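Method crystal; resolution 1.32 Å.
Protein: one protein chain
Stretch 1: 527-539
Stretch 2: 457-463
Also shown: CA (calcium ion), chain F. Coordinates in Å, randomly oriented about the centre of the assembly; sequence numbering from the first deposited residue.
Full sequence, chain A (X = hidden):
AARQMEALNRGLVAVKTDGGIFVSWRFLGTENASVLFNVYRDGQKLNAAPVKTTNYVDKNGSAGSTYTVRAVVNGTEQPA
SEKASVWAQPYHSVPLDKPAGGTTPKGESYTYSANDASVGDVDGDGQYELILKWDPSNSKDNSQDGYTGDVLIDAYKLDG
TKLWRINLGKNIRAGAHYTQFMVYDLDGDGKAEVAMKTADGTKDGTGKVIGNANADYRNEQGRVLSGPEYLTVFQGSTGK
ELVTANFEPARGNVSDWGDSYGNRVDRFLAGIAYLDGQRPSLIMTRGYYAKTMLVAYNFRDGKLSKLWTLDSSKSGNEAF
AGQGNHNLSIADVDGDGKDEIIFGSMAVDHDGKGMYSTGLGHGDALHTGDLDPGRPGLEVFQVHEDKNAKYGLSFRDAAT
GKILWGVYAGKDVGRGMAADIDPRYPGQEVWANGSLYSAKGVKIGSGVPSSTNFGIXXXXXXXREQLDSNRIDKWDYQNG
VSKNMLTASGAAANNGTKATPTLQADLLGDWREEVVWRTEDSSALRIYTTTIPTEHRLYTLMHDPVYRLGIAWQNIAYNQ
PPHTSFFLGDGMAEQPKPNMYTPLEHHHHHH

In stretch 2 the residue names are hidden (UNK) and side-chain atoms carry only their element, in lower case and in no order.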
# COMPACT_ATOMS: atom_id res chain seq x y z
N ILE A 527 -15.98 2.63 -2.27
CA ILE A 527 -15.32 1.37 -1.98
C ILE A 527 -16.06 0.27 -2.74
O ILE A 527 -17.22 -0.02 -2.43
CB ILE A 527 -15.34 1.04 -0.48
CG1 ILE A 527 -14.83 2.23 0.35
CG2 ILE A 527 -14.53 -0.23 -0.21
CD1 ILE A 527 -14.91 2.01 1.86
N TYR A 528 -15.39 -0.33 -3.72
CA TYR A 528 -15.94 -1.45 -4.48
C TYR A 528 -15.46 -2.75 -3.87
O TYR A 528 -14.27 -2.91 -3.60
CB TYR A 528 -15.47 -1.37 -5.94
CG TYR A 528 -16.10 -0.26 -6.74
CD1 TYR A 528 -17.11 -0.53 -7.68
CD2 TYR A 528 -15.70 1.07 -6.58
CE1 TYR A 528 -17.69 0.49 -8.42
CE2 TYR A 528 -16.28 2.09 -7.33
CZ TYR A 528 -17.27 1.80 -8.24
OH TYR A 528 -17.83 2.83 -8.96
N THR A 529 -16.39 -3.67 -3.63
CA THR A 529 -16.07 -5.02 -3.17
C THR A 529 -16.66 -5.99 -4.18
O THR A 529 -17.73 -5.75 -4.72
CB THR A 529 -16.58 -5.29 -1.73
OG1 THR A 529 -15.96 -6.47 -1.20
CG2 THR A 529 -18.11 -5.45 -1.67
N THR A 530 -15.96 -7.08 -4.45
CA THR A 530 -16.43 -8.03 -5.44
C THR A 530 -17.70 -8.77 -4.99
O THR A 530 -17.88 -9.05 -3.81
CB THR A 530 -15.33 -9.03 -5.86
OG1 THR A 530 -15.75 -9.68 -7.06
CG2 THR A 530 -15.06 -10.07 -4.78
N THR A 531 -18.56 -9.06 -5.97
CA THR A 531 -19.70 -9.95 -5.73
C THR A 531 -19.62 -11.20 -6.61
O THR A 531 -20.62 -11.91 -6.79
CB THR A 531 -21.06 -9.25 -5.94
OG1 THR A 531 -21.14 -8.74 -7.28
CG2 THR A 531 -21.22 -8.10 -4.95
N ILE A 532 -18.43 -11.48 -7.13
CA ILE A 532 -18.19 -12.71 -7.88
C ILE A 532 -17.94 -13.83 -6.88
O ILE A 532 -17.00 -13.75 -6.07
CB ILE A 532 -17.00 -12.56 -8.85
CG1 ILE A 532 -17.29 -11.46 -9.88
CG2 ILE A 532 -16.72 -13.89 -9.56
CD1 ILE A 532 -16.05 -10.93 -10.60
N PRO A 533 -18.78 -14.88 -6.89
CA PRO A 533 -18.57 -15.98 -5.95
C PRO A 533 -17.23 -16.70 -6.14
O PRO A 533 -16.71 -16.78 -7.25
CB PRO A 533 -19.73 -16.94 -6.25
CG PRO A 533 -20.76 -16.08 -6.92
CD PRO A 533 -19.98 -15.10 -7.72
N THR A 534 -16.70 -17.20 -5.03
CA THR A 534 -15.48 -18.00 -5.07
C THR A 534 -15.66 -19.30 -4.29
O THR A 534 -16.40 -19.36 -3.32
CB THR A 534 -14.25 -17.21 -4.53
OG1 THR A 534 -13.07 -18.01 -4.70
CG2 THR A 534 -14.41 -16.85 -3.06
N GLU A 535 -14.98 -20.35 -4.75
CA GLU A 535 -14.92 -21.60 -4.01
C GLU A 535 -13.78 -21.60 -2.99
O GLU A 535 -13.62 -22.56 -2.23
CB GLU A 535 -14.75 -22.79 -4.97
CG GLU A 535 -13.38 -22.85 -5.63
CD GLU A 535 -13.28 -23.90 -6.72
OE1 GLU A 535 -13.66 -25.06 -6.48
OE2 GLU A 535 -12.80 -23.55 -7.83
N HIS A 536 -12.97 -20.54 -2.99
CA HIS A 536 -11.75 -20.50 -2.18
C HIS A 536 -11.88 -19.64 -0.95
O HIS A 536 -12.42 -18.53 -0.99
CB HIS A 536 -10.58 -19.98 -3.01
CG HIS A 536 -10.32 -20.78 -4.24
ND1 HIS A 536 -9.77 -22.05 -4.19
CD2 HIS A 536 -10.55 -20.51 -5.54
CE1 HIS A 536 -9.66 -22.51 -5.43
NE2 HIS A 536 -10.14 -21.61 -6.26
N ARG A 537 -11.35 -20.17 0.14
CA ARG A 537 -11.20 -19.44 1.38
C ARG A 537 -9.71 -19.21 1.65
O ARG A 537 -8.92 -20.15 1.62
CB ARG A 537 -11.80 -20.27 2.52
CG ARG A 537 -11.66 -19.61 3.87
CD ARG A 537 -12.49 -20.35 4.90
NE ARG A 537 -11.80 -21.49 5.50
CZ ARG A 537 -12.31 -22.19 6.51
NH1 ARG A 537 -13.52 -21.88 6.98
NH2 ARG A 537 -11.63 -23.20 7.04
N LEU A 538 -9.34 -17.96 1.92
CA LEU A 538 -7.98 -17.66 2.34
C LEU A 538 -8.03 -16.70 3.50
O LEU A 538 -8.98 -15.94 3.62
CB LEU A 538 -7.16 -17.05 1.19
CG LEU A 538 -6.73 -18.00 0.08
CD1 LEU A 538 -7.72 -18.04 -1.06
CD2 LEU A 538 -5.36 -17.61 -0.43
N TYR A 539 -7.02 -16.74 4.36
CA TYR A 539 -6.93 -15.79 5.46
C TYR A 539 -6.97 -14.37 4.92
O TYR A 539 -6.41 -14.07 3.86
CB TYR A 539 -5.64 -15.99 6.25
CG TYR A 539 -5.68 -17.24 7.09
CD1 TYR A 539 -6.48 -17.30 8.22
CD2 TYR A 539 -4.92 -18.36 6.74
CE1 TYR A 539 -6.53 -18.45 8.99
CE2 TYR A 539 -4.98 -19.52 7.52
CZ TYR A 539 -5.78 -19.55 8.64
OH TYR A 539 -5.84 -20.69 9.41
N UNK A 457 -6.67 -9.24 -6.92
CA UNK A 457 -7.52 -10.43 -6.82
C UNK A 457 -8.97 -9.97 -6.75
O UNK A 457 -9.40 -9.43 -5.72
c UNK A 457 -5.81 -11.95 -5.79
c UNK A 457 -1.98 -11.63 -4.11
c UNK A 457 -7.15 -11.30 -5.61
c UNK A 457 -2.28 -12.49 -5.13
c UNK A 457 -4.27 -10.80 -4.01
c UNK A 457 -5.49 -12.92 -6.71
c UNK A 457 -4.60 -11.67 -5.06
c UNK A 457 -2.96 -10.79 -3.54
n UNK A 457 -4.16 -13.25 -6.61
c UNK A 457 -3.59 -12.50 -5.61
N UNK A 458 -9.70 -10.16 -7.84
CA UNK A 458 -11.06 -9.63 -7.97
C UNK A 458 -12.14 -10.67 -8.23
O UNK A 458 -13.21 -10.61 -7.61
c UNK A 458 -12.62 -6.41 -7.08
c UNK A 458 -11.11 -8.56 -9.08
c UNK A 458 -13.47 -5.52 -6.44
c UNK A 458 -15.15 -5.74 -8.16
c UNK A 458 -14.30 -6.65 -8.81
c UNK A 458 -14.72 -5.19 -6.99
c UNK A 458 -13.04 -7.00 -8.29
c UNK A 458 -12.44 -7.92 -9.21
n UNK A 458 -14.46 -7.33 -9.98
c UNK A 458 -13.35 -8.10 -10.21
N UNK A 459 -11.89 -11.60 -9.15
CA UNK A 459 -12.87 -12.63 -9.43
C UNK A 459 -12.69 -13.83 -8.51
O UNK A 459 -12.02 -13.74 -7.48
c UNK A 459 -11.66 -13.74 -11.39
o UNK A 459 -11.47 -13.81 -12.62
o UNK A 459 -10.88 -14.26 -10.55
c UNK A 459 -12.90 -12.99 -10.92
N UNK A 460 -13.31 -14.95 -8.86
CA UNK A 460 -13.31 -16.10 -7.98
C UNK A 460 -12.13 -17.05 -8.11
O UNK A 460 -11.97 -17.93 -7.27
N UNK A 461 -11.31 -16.89 -9.15
CA UNK A 461 -10.20 -17.81 -9.35
C UNK A 461 -8.91 -17.31 -8.70
O UNK A 461 -8.81 -16.14 -8.31
c UNK A 461 -10.03 -18.20 -10.83
o UNK A 461 -8.68 -16.21 -11.14
c UNK A 461 -9.36 -17.12 -11.68
o UNK A 461 -9.49 -17.21 -12.91
N UNK A 462 -7.94 -18.21 -8.57
CA UNK A 462 -6.69 -17.91 -7.89
C UNK A 462 -5.69 -17.14 -8.75
O UNK A 462 -4.67 -16.68 -8.23
c UNK A 462 -6.26 -21.29 -5.97
c UNK A 462 -6.96 -19.10 -4.97
c UNK A 462 -6.07 -19.20 -7.34
c UNK A 462 -6.88 -19.93 -6.25
N UNK A 463 -5.99 -16.97 -10.03
CA UNK A 463 -5.19 -16.09 -10.88
C UNK A 463 -5.43 -14.65 -10.44
O UNK A 463 -6.45 -14.35 -9.80
c UNK A 463 -5.34 -17.67 -12.94
c UNK A 463 -5.55 -16.27 -12.36
c UNK A 463 -3.87 -18.09 -12.86
c UNK A 463 -5.81 -17.70 -14.38
CA CA F . -8.72 -14.23 -9.87
O HOH W 1 -9.23 -13.44 -7.59
O HOH W 2 -13.88 -20.17 -7.39
O HOH W 3 -8.97 -21.10 -9.26

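Position 457 carries ten side-chain atoms, nine carbons and one nitrogen: one carbon, then fused five- and six-membered rings. That is an indole, so the residue is Trp 457. Its ring stays out of reach of stretch 1 and adds nothing to the contact.

Position 458 has the same makeup, nine carbons and one nitrogen in a fused ring system, but here the rings lie against Thr 530, with its CA and CB over one face and the backbone of Tyr 528 at the edge. It is Trp 458. The CB of Thr 530 sits 3.7 Å from the centroid of the six-membered ring, almost exactly on its normal, a CH-pi contact. Thr 530 OG1 donates to Trp 458 O at 2.8 Å, so one threonine holds both the ring and the backbone of the same residue.

At 459 there are two carbons, the second bearing two oxygens, and the CB lies 3.8 Å from Ile 532 CD1. This short carboxylate is Asp 459; its OD1 binds the calcium ion at 2.3 Å.

Position 460 has no side-chain atoms and is Gly 460. Its CA lies 3.5 Å from Pro 533 O in a CA-H...O contact; an ideal CB would fall 2.3 Å from Pro 533 O, a clash, so the close backbone approach depends on the bare CA. Thr 534 OG1 donates to Gly 460 O at 2.8 Å.

Position 461 again shows two carbons, the second bearing two oxygens; its CA-to-CB bond points away from stretch 1, and it makes no contact there. It is Asp 461. Both its O (2.5 Å) and its OD1 (2.4 Å) bind the calcium ion.

Position 462 has four carbons, forked at the second, lying over a face of the His 536 ring. This is Leu 462; its CG is 3.7 Å from the ring centroid, and its CD2 reaches Leu 538 CD1 at 4.1 Å.

Position 463 shows the same four-carbon fork, out of reach of stretch 1. It is Leu 463, whose O binds the calcium ion at 2.3 Å.

The contact works by repeating one device. Thr 530 and Thr 534 each donate a hydroxyl hydrogen to a carbonyl of stretch 2, and each OG1 also accepts from a backbone N two residues on: Ile 532 N at 3.2 Å from Thr 530 OG1, His 536 N at 3.1 Å from Thr 534 OG1. Apolar packing flanks these bonds, Trp 458 toward one end and Leu 462 toward the other, while calcium ties together Asp 459, Asp 461 and Leu 463.

Stretch 2 457-463: WWDGDLL
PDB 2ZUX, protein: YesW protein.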